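Local coordinates for glutaredoxin family protein (Xanthomonas campestris, PDB 1TTZ) that is of unproven function but, as a glutaredoxin-like member of the thioredoxin clan, probably takes part in thiol-disulphide redox chemistry, at residues A[5-10]-A[31-36]; A[47-52]-A[59-64]. All blocks are in the same frame, centred on the assembly; numbering follows the deposited sequence.

Interaction 1 of 2, residues A[5-10]-A[31-36]; sequences LYQRDD and SVFIDD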
ATOM      1  N   LEU A   5      -2.370   1.385  -3.842  1.00  2.52           N
ATOM      2  CA  LEU A   5      -2.162   0.291  -2.911  1.00  3.41           C
ATOM      3  C   LEU A   5      -2.073  -1.020  -3.674  1.00  4.80           C
ATOM      4  O   LEU A   5      -3.074  -1.516  -4.194  1.00  4.81           O
ATOM      5  CB  LEU A   5      -3.305   0.197  -1.890  1.00  2.42           C
ATOM      6  CG  LEU A   5      -3.195  -1.034  -0.970  1.00  1.38           C
ATOM      7  CD1 LEU A   5      -2.033  -0.838   0.004  1.00  1.00           C
ATOM      8  CD2 LEU A   5      -4.494  -1.255  -0.196  1.00  1.00           C
ATOM      9  N   TYR A   6      -0.870  -1.570  -3.766  1.00  5.03           N
ATOM     10  CA  TYR A   6      -0.709  -2.839  -4.438  1.00  8.03           C
ATOM     11  C   TYR A   6      -1.056  -3.918  -3.419  1.00  9.24           C
ATOM     12  O   TYR A   6      -0.506  -3.950  -2.315  1.00  8.31           O
ATOM     13  CB  TYR A   6       0.728  -3.017  -4.946  1.00  6.05           C
ATOM     14  CG  TYR A   6       1.071  -2.083  -6.078  1.00  6.40           C
ATOM     15  CD1 TYR A   6       1.759  -0.893  -5.845  1.00  8.88           C
ATOM     16  CD2 TYR A   6       0.674  -2.371  -7.383  1.00  5.85           C
ATOM     17  CE1 TYR A   6       2.046  -0.006  -6.895  1.00  8.92           C
ATOM     18  CE2 TYR A   6       0.958  -1.494  -8.435  1.00  7.23           C
ATOM     19  CZ  TYR A   6       1.643  -0.318  -8.183  1.00  7.99           C
ATOM     20  OH  TYR A   6       1.939   0.537  -9.218  1.00  9.56           O
ATOM     21  N   GLN A   7      -1.997  -4.779  -3.779  1.00 10.05           N
ATOM     22  CA  GLN A   7      -2.400  -5.862  -2.900  1.00 12.73           C
ATOM     23  C   GLN A   7      -2.821  -7.079  -3.704  1.00 13.78           C
ATOM     24  O   GLN A   7      -2.842  -7.047  -4.933  1.00 11.59           O
ATOM     25  CB  GLN A   7      -3.543  -5.417  -1.977  1.00 14.45           C
ATOM     26  CG  GLN A   7      -4.833  -4.988  -2.664  1.00 14.99           C
ATOM     27  CD  GLN A   7      -5.924  -4.604  -1.669  1.00 12.58           C
ATOM     28  OE1 GLN A   7      -6.269  -5.378  -0.777  1.00  8.35           O
ATOM     29  NE2 GLN A   7      -6.473  -3.402  -1.823  1.00 13.00           N
ATOM     30  N   ARG A   8      -3.123  -8.165  -3.007  1.00 15.97           N
ATOM     31  CA  ARG A   8      -3.567  -9.381  -3.670  1.00 19.17           C
ATOM     32  C   ARG A   8      -4.879  -9.770  -3.014  1.00 20.00           C
ATOM     33  O   ARG A   8      -5.152  -9.366  -1.882  1.00 19.24           O
ATOM     34  CB  ARG A   8      -2.538 -10.512  -3.505  1.00 19.54           C
ATOM     35  CG  ARG A   8      -2.397 -11.004  -2.073  1.00 20.82           C
ATOM     36  CD  ARG A   8      -1.744 -12.380  -1.968  1.00 23.87           C
ATOM     37  NE  ARG A   8      -0.322 -12.385  -2.300  1.00 24.46           N
ATOM     38  CZ  ARG A   8       0.166 -12.566  -3.523  1.00 26.99           C
ATOM     39  NH1 ARG A   8      -0.658 -12.760  -4.547  1.00 26.50           N
ATOM     40  NH2 ARG A   8       1.481 -12.563  -3.719  1.00 26.07           N
ATOM     41  N   ASP A   9      -5.694 -10.544  -3.722  1.00 23.14           N
ATOM     42  CA  ASP A   9      -6.977 -10.981  -3.179  1.00 25.86           C
ATOM     43  C   ASP A   9      -6.791 -12.004  -2.065  1.00 24.60           C
ATOM     44  O   ASP A   9      -5.812 -12.750  -2.049  1.00 24.61           O
ATOM     45  CB  ASP A   9      -7.851 -11.586  -4.281  1.00 29.26           C
ATOM     46  CG  ASP A   9      -8.437 -10.534  -5.200  1.00 33.78           C
ATOM     47  OD1 ASP A   9      -9.164  -9.652  -4.696  1.00 36.06           O
ATOM     48  OD2 ASP A   9      -8.173 -10.589  -6.423  1.00 36.89           O
ATOM     49  N   ASP A  10      -7.744 -12.031  -1.139  1.00 24.17           N
ATOM     50  CA  ASP A  10      -7.711 -12.952  -0.012  1.00 23.34           C
ATOM     51  C   ASP A  10      -6.398 -12.849   0.767  1.00 21.89           C
ATOM     52  O   ASP A  10      -5.568 -13.761   0.734  1.00 20.93           O
ATOM     53  CB  ASP A  10      -7.930 -14.392  -0.505  1.00 25.46           C
ATOM     54  CG  ASP A  10      -8.160 -15.371   0.636  1.00 28.67           C
ATOM     55  OD1 ASP A  10      -9.033 -15.086   1.487  1.00 30.84           O
ATOM     56  OD2 ASP A  10      -7.477 -16.419   0.681  1.00 29.43           O
ATOM     57  N   SER A  31      -6.685   0.790  -5.442  1.00  7.44           N
ATOM     58  CA  SER A  31      -6.078  -0.525  -5.351  1.00  7.81           C
ATOM     59  C   SER A  31      -5.743  -1.113  -6.712  1.00  7.79           C
ATOM     60  O   SER A  31      -6.487  -0.951  -7.673  1.00  8.92           O
ATOM     61  CB  SER A  31      -7.017  -1.497  -4.626  1.00  5.67           C
ATOM     62  OG  SER A  31      -7.070  -1.231  -3.240  1.00  7.85           O
ATOM     63  N   VAL A  32      -4.604  -1.786  -6.776  1.00  8.12           N
ATOM     64  CA  VAL A  32      -4.171  -2.471  -7.979  1.00  7.58           C
ATOM     65  C   VAL A  32      -3.854  -3.876  -7.491  1.00  8.39           C
ATOM     66  O   VAL A  32      -2.953  -4.065  -6.680  1.00  8.99           O
ATOM     67  CB  VAL A  32      -2.902  -1.839  -8.594  1.00  5.87           C
ATOM     68  CG1 VAL A  32      -2.396  -2.704  -9.748  1.00  8.20           C
ATOM     69  CG2 VAL A  32      -3.207  -0.453  -9.107  1.00  4.88           C
ATOM     70  N   PHE A  33      -4.630  -4.850  -7.953  1.00 10.11           N
ATOM     71  CA  PHE A  33      -4.438  -6.243  -7.568  1.00 12.79           C
ATOM     72  C   PHE A  33      -3.447  -6.925  -8.493  1.00 13.13           C
ATOM     73  O   PHE A  33      -3.640  -6.961  -9.703  1.00 15.41           O
ATOM     74  CB  PHE A  33      -5.783  -6.954  -7.583  1.00 13.16           C
ATOM     75  CG  PHE A  33      -6.702  -6.483  -6.510  1.00 14.19           C
ATOM     76  CD1 PHE A  33      -6.625  -7.027  -5.233  1.00 14.76           C
ATOM     77  CD2 PHE A  33      -7.606  -5.446  -6.751  1.00 15.97           C
ATOM     78  CE1 PHE A  33      -7.438  -6.549  -4.198  1.00 15.76           C
ATOM     79  CE2 PHE A  33      -8.425  -4.957  -5.723  1.00 17.92           C
ATOM     80  CZ  PHE A  33      -8.336  -5.513  -4.443  1.00 18.13           C
ATOM     81  N   ILE A  34      -2.392  -7.476  -7.904  1.00 13.20           N
ATOM     82  CA  ILE A  34      -1.314  -8.123  -8.645  1.00 13.76           C
ATOM     83  C   ILE A  34      -1.603  -9.541  -9.117  1.00 16.09           C
ATOM     84  O   ILE A  34      -0.911 -10.062  -9.986  1.00 16.92           O
ATOM     85  CB  ILE A  34      -0.035  -8.172  -7.781  1.00 11.95           C
ATOM     86  CG1 ILE A  34      -0.262  -9.103  -6.586  1.00 10.71           C
ATOM     87  CG2 ILE A  34       0.299  -6.781  -7.260  1.00 13.04           C
ATOM     88  CD1 ILE A  34       0.985  -9.403  -5.771  1.00  9.13           C
ATOM     89  N   ASP A  35      -2.617 -10.160  -8.528  1.00 19.83           N
ATOM     90  CA  ASP A  35      -2.989 -11.533  -8.841  1.00 24.32           C
ATOM     91  C   ASP A  35      -2.816 -12.005 -10.281  1.00 25.98           C
ATOM     92  O   ASP A  35      -2.110 -12.978 -10.534  1.00 27.66           O
ATOM     93  CB  ASP A  35      -4.422 -11.774  -8.376  1.00 24.91           C
ATOM     94  CG  ASP A  35      -4.567 -11.633  -6.875  1.00 28.15           C
ATOM     95  OD1 ASP A  35      -4.156 -12.560  -6.146  1.00 30.66           O
ATOM     96  OD2 ASP A  35      -5.073 -10.587  -6.422  1.00 28.25           O
ATOM     97  N   ASP A  36      -3.434 -11.317 -11.230  1.00 27.79           N
ATOM     98  CA  ASP A  36      -3.333 -11.749 -12.619  1.00 31.19           C
ATOM     99  C   ASP A  36      -2.374 -10.944 -13.486  1.00 31.47           C
ATOM    100  O   ASP A  36      -2.632 -10.722 -14.668  1.00 32.24           O
ATOM    101  CB  ASP A  36      -4.726 -11.757 -13.243  1.00 33.47           C
ATOM    102  CG  ASP A  36      -5.680 -12.667 -12.497  1.00 36.22           C
ATOM    103  OD1 ASP A  36      -5.416 -13.889 -12.454  1.00 37.59           O
ATOM    104  OD2 ASP A  36      -6.685 -12.161 -11.945  1.00 36.26           O
TER

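Interaction 2 of 2, residues A[47-52]-A[59-64]; sequences RVPVLR and LDWPFD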
ATOM      1  N   ARG A  47       5.957  -8.825  -1.117  1.00  8.60           N
ATOM      2  CA  ARG A  47       5.896  -7.593  -0.332  1.00  8.07           C
ATOM      3  C   ARG A  47       4.514  -7.028  -0.003  1.00  7.86           C
ATOM      4  O   ARG A  47       4.373  -6.289   0.971  1.00  6.89           O
ATOM      5  CB  ARG A  47       6.704  -6.504  -1.045  1.00  7.48           C
ATOM      6  CG  ARG A  47       8.160  -6.860  -1.327  1.00  8.84           C
ATOM      7  CD  ARG A  47       8.687  -5.977  -2.452  1.00  9.15           C
ATOM      8  NE  ARG A  47       8.457  -4.566  -2.160  1.00  7.71           N
ATOM      9  CZ  ARG A  47       8.498  -3.592  -3.064  1.00 11.40           C
ATOM     10  NH1 ARG A  47       8.759  -3.876  -4.333  1.00 11.56           N
ATOM     11  NH2 ARG A  47       8.271  -2.335  -2.696  1.00  9.18           N
ATOM     12  N   VAL A  48       3.505  -7.353  -0.809  1.00  6.78           N
ATOM     13  CA  VAL A  48       2.153  -6.840  -0.583  1.00  5.56           C
ATOM     14  C   VAL A  48       1.655  -7.058   0.849  1.00  6.12           C
ATOM     15  O   VAL A  48       1.907  -8.097   1.465  1.00  6.09           O
ATOM     16  CB  VAL A  48       1.118  -7.475  -1.566  1.00  6.58           C
ATOM     17  CG1 VAL A  48       1.258  -6.846  -2.952  1.00  1.00           C
ATOM     18  CG2 VAL A  48       1.316  -8.988  -1.645  1.00  3.84           C
ATOM     19  N   PRO A  49       0.928  -6.075   1.397  1.00  4.11           N
ATOM     20  CA  PRO A  49       0.547  -4.801   0.782  1.00  5.09           C
ATOM     21  C   PRO A  49       1.676  -3.773   0.714  1.00  6.98           C
ATOM     22  O   PRO A  49       2.478  -3.645   1.643  1.00  6.67           O
ATOM     23  CB  PRO A  49      -0.597  -4.330   1.669  1.00  4.45           C
ATOM     24  CG  PRO A  49      -0.149  -4.811   3.022  1.00  4.76           C
ATOM     25  CD  PRO A  49       0.291  -6.223   2.717  1.00  5.04           C
ATOM     26  N   VAL A  50       1.717  -3.037  -0.393  1.00  6.62           N
ATOM     27  CA  VAL A  50       2.723  -2.003  -0.609  1.00  6.09           C
ATOM     28  C   VAL A  50       2.038  -0.723  -1.080  1.00  4.94           C
ATOM     29  O   VAL A  50       1.202  -0.758  -1.980  1.00  4.06           O
ATOM     30  CB  VAL A  50       3.747  -2.426  -1.685  1.00  7.45           C
ATOM     31  CG1 VAL A  50       4.674  -1.264  -2.010  1.00  6.67           C
ATOM     32  CG2 VAL A  50       4.553  -3.620  -1.202  1.00  6.26           C
ATOM     33  N   LEU A  51       2.383   0.398  -0.461  1.00  6.36           N
ATOM     34  CA  LEU A  51       1.810   1.689  -0.831  1.00  7.11           C
ATOM     35  C   LEU A  51       2.804   2.477  -1.679  1.00  7.38           C
ATOM     36  O   LEU A  51       3.995   2.513  -1.372  1.00  7.11           O
ATOM     37  CB  LEU A  51       1.469   2.502   0.417  1.00  6.16           C
ATOM     38  CG  LEU A  51       0.048   2.379   0.963  1.00 11.54           C
ATOM     39  CD1 LEU A  51      -0.010   3.005   2.347  1.00 12.64           C
ATOM     40  CD2 LEU A  51      -0.942   3.065   0.013  1.00  8.06           C
ATOM     41  N   ARG A  52       2.320   3.107  -2.742  1.00  6.67           N
ATOM     42  CA  ARG A  52       3.196   3.890  -3.606  1.00  7.12           C
ATOM     43  C   ARG A  52       2.551   5.257  -3.835  1.00  6.75           C
ATOM     44  O   ARG A  52       1.357   5.337  -4.120  1.00  4.95           O
ATOM     45  CB  ARG A  52       3.384   3.156  -4.940  1.00  7.64           C
ATOM     46  CG  ARG A  52       4.348   3.813  -5.922  1.00  8.79           C
ATOM     47  CD  ARG A  52       4.270   3.127  -7.279  1.00 10.48           C
ATOM     48  NE  ARG A  52       5.103   3.772  -8.292  1.00 13.94           N
ATOM     49  CZ  ARG A  52       6.393   3.510  -8.483  1.00 16.13           C
ATOM     50  NH1 ARG A  52       7.066   4.148  -9.429  1.00 20.30           N
ATOM     51  NH2 ARG A  52       7.008   2.603  -7.736  1.00 14.62           N
ATOM     52  N   LEU A  59       6.123   2.267   0.464  1.00  8.24           N
ATOM     53  CA  LEU A  59       6.115   1.860   1.863  1.00  7.66           C
ATOM     54  C   LEU A  59       5.642   0.412   1.882  1.00  7.84           C
ATOM     55  O   LEU A  59       4.517   0.122   1.463  1.00  7.27           O
ATOM     56  CB  LEU A  59       5.133   2.722   2.653  1.00  7.26           C
ATOM     57  CG  LEU A  59       5.123   2.539   4.173  1.00  8.09           C
ATOM     58  CD1 LEU A  59       6.443   3.031   4.755  1.00  5.64           C
ATOM     59  CD2 LEU A  59       3.952   3.318   4.769  1.00  7.81           C
ATOM     60  N   ASP A  60       6.496  -0.490   2.355  1.00  8.17           N
ATOM     61  CA  ASP A  60       6.156  -1.909   2.406  1.00  8.25           C
ATOM     62  C   ASP A  60       5.597  -2.327   3.756  1.00  7.93           C
ATOM     63  O   ASP A  60       5.989  -1.793   4.786  1.00  7.21           O
ATOM     64  CB  ASP A  60       7.386  -2.770   2.116  1.00 10.47           C
ATOM     65  CG  ASP A  60       7.896  -2.621   0.695  1.00 10.53           C
ATOM     66  OD1 ASP A  60       8.875  -3.316   0.351  1.00 11.93           O
ATOM     67  OD2 ASP A  60       7.331  -1.818  -0.072  1.00  8.81           O
ATOM     68  N   TRP A  61       4.677  -3.288   3.741  1.00  7.62           N
ATOM     69  CA  TRP A  61       4.101  -3.807   4.969  1.00  6.93           C
ATOM     70  C   TRP A  61       5.268  -4.384   5.777  1.00  7.51           C
ATOM     71  O   TRP A  61       6.243  -4.871   5.201  1.00  7.42           O
ATOM     72  CB  TRP A  61       3.097  -4.911   4.641  1.00  7.25           C
ATOM     73  CG  TRP A  61       2.406  -5.433   5.854  1.00  9.36           C
ATOM     74  CD1 TRP A  61       2.689  -6.580   6.534  1.00  7.71           C
ATOM     75  CD2 TRP A  61       1.330  -4.803   6.553  1.00  8.84           C
ATOM     76  NE1 TRP A  61       1.848  -6.703   7.620  1.00 10.55           N
ATOM     77  CE2 TRP A  61       1.003  -5.623   7.652  1.00  9.08           C
ATOM     78  CE3 TRP A  61       0.607  -3.618   6.356  1.00  8.56           C
ATOM     79  CZ2 TRP A  61      -0.019  -5.295   8.554  1.00  7.95           C
ATOM     80  CZ3 TRP A  61      -0.409  -3.291   7.255  1.00  8.93           C
ATOM     81  CH2 TRP A  61      -0.710  -4.126   8.336  1.00  7.43           C
ATOM     82  N   PRO A  62       5.192  -4.343   7.117  1.00  7.44           N
ATOM     83  CA  PRO A  62       4.109  -3.806   7.940  1.00  6.68           C
ATOM     84  C   PRO A  62       4.189  -2.306   8.212  1.00  6.00           C
ATOM     85  O   PRO A  62       5.269  -1.715   8.252  1.00  5.30           O
ATOM     86  CB  PRO A  62       4.256  -4.596   9.228  1.00  7.96           C
ATOM     87  CG  PRO A  62       5.746  -4.633   9.380  1.00  5.54           C
ATOM     88  CD  PRO A  62       6.208  -4.997   7.970  1.00  8.49           C
ATOM     89  N   PHE A  63       3.022  -1.708   8.399  1.00  5.71           N
ATOM     90  CA  PHE A  63       2.916  -0.303   8.745  1.00  6.20           C
ATOM     91  C   PHE A  63       1.609  -0.028   9.474  1.00  6.76           C
ATOM     92  O   PHE A  63       0.540  -0.446   9.031  1.00  6.92           O
ATOM     93  CB  PHE A  63       3.037   0.614   7.515  1.00  3.51           C
ATOM     94  CG  PHE A  63       2.156   0.233   6.343  1.00  5.02           C
ATOM     95  CD1 PHE A  63       2.704  -0.403   5.229  1.00  2.58           C
ATOM     96  CD2 PHE A  63       0.804   0.587   6.320  1.00  3.56           C
ATOM     97  CE1 PHE A  63       1.924  -0.674   4.099  1.00  5.68           C
ATOM     98  CE2 PHE A  63       0.009   0.321   5.197  1.00  4.74           C
ATOM     99  CZ  PHE A  63       0.572  -0.310   4.081  1.00  2.38           C
ATOM    100  N   ASP A  64       1.703   0.646  10.615  1.00  6.31           N
ATOM    101  CA  ASP A  64       0.516   1.003  11.380  1.00  7.64           C
ATOM    102  C   ASP A  64       0.160   2.453  11.054  1.00  8.96           C
ATOM    103  O   ASP A  64       0.871   3.110  10.285  1.00  8.37           O
ATOM    104  CB  ASP A  64       0.763   0.841  12.882  1.00 10.19           C
ATOM    105  CG  ASP A  64       2.008   1.563  13.353  1.00 11.51           C
ATOM    106  OD1 ASP A  64       2.398   2.560  12.708  1.00 11.08           O
ATOM    107  OD2 ASP A  64       2.588   1.139  14.378  1.00 13.30           O
TER
HETATM  108  O   HOH W   1       6.158  -6.296   2.921  1.00  7.18           O

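Interaction 1 of 2, residues A[5-10]-A[31-36]
Leu5 and Ser31 open a short parallel pairing in which backbone donors and acceptors satisfy each other in alternation. Leu5 O accepts a hydrogen bond from Val32 N at 3.0 Å, Gln7 N gives its hydrogen to Val32 O at 3.1 Å, and Gln7 O accepts a bond from Ile34 N at 3.0 Å. Each of the two carbonyls on 5-10 also takes a CA-H...O contact, from Ser31 and Phe33, and Val32 O takes one from Tyr6. On the face of Leu5, Gln7 and Phe33, the Gln7 chain is extended past CG (chi2 178°), running beside the Phe33 ring with its amide plane 26° from the ring plane; CG lies 3.4 Å from Phe33 CE1. The Gln7 NE2 to Ser31 OG bond, 2.7 Å, is weak because its N-H...O angle is only 127°. On the other face the side chains of Tyr6 and Val32 run side by side. These strands are the two parallel strands of the beta-alpha-beta unit of a thioredoxin-like fold, and helix 12-23 covers Leu5 and brings Cys14 against the Gln7 side chain. Past the strands, Asp35 OD2 uses its syn lone pair to accept a hydrogen bond from Asp9 N at 2.8 Å. The same oxygen lies 3.1 Å from Asp9 OD2, two like-charged acceptors with no bond between them. Arg8 NH1 makes a long salt bridge to Asp35 OD1, 3.9 Å, and another to Glu41; NH2 hydrogen-bonds to Gly45 O, the stronger partner, while Ile34 CD1 covers one guanidinium face.

Interaction 2 of 2, residues A[47-52]-A[59-64]
The bend at chi3 (53°) turns NE of Arg47 toward Asp60 OD1, with Asp60 CG anti to its own carbonyl carbon (chi1 -66°). Across the beta hairpin of strands 50-52 and 58-60 this makes a side-on salt bridge of two hydrogen bonds. Arg47 NH2 donates to the syn lone pair of Asp60 OD2 at 2.8 Å, OD2 lying in the guanidinium plane; NE meets OD1 from above the carboxylate plane, and the two planes lie 42° apart. Glu58 also pairs with NH2. Val50 lies alongside Asp60, its CG1 3.3 Å from Asp60 OD2. Leu51 and Leu59 form the hydrogen-bonded antiparallel pair, and their side chains share the face covered by Leu68 of helix 65-73. Phe63 crosses Leu51 at about a right angle, with CZ 3.8 Å from Leu51 CD1. Pro49 follows a cis peptide bond just before strand 50-52, the position of the cis-proline that faces the active site in thioredoxin-fold proteins; its side chain touches the Cys11/Cys14 pair, which resembles a thioredoxin-type CxxC. Pro49 O accepts a hydrogen bond from Trp61 N at 3.1 Å, while Pro49 CG packs 3.6 Å from Trp61 CE3. A water bridges two carbonyls, donating to Arg47 O at 2.6 Å and Trp61 O at 2.7 Å.

In the fold
From the N terminus, strand 3-7 leads into helix 12-23, and the return of the chain along strand 29-33 lets interaction 1 close the beta-alpha-beta crossover. Helix 38-44 then intervenes before interaction 2 closes a much shorter connection, the hairpin between 47-52 and 59-64, after which helix 65-73 ends the fold. The two closures are in series and neither crosses the other. They meet in one sheet of order 29-33, 3-7, 50-52, 58-60: strand 3-7 is parallel to its first neighbour and antiparallel to its second. The junction is direct, with Tyr6 N 2.9 Å from Val50 O, a probable hydrogen bond, and Val48 CG1 packed near Tyr6 O.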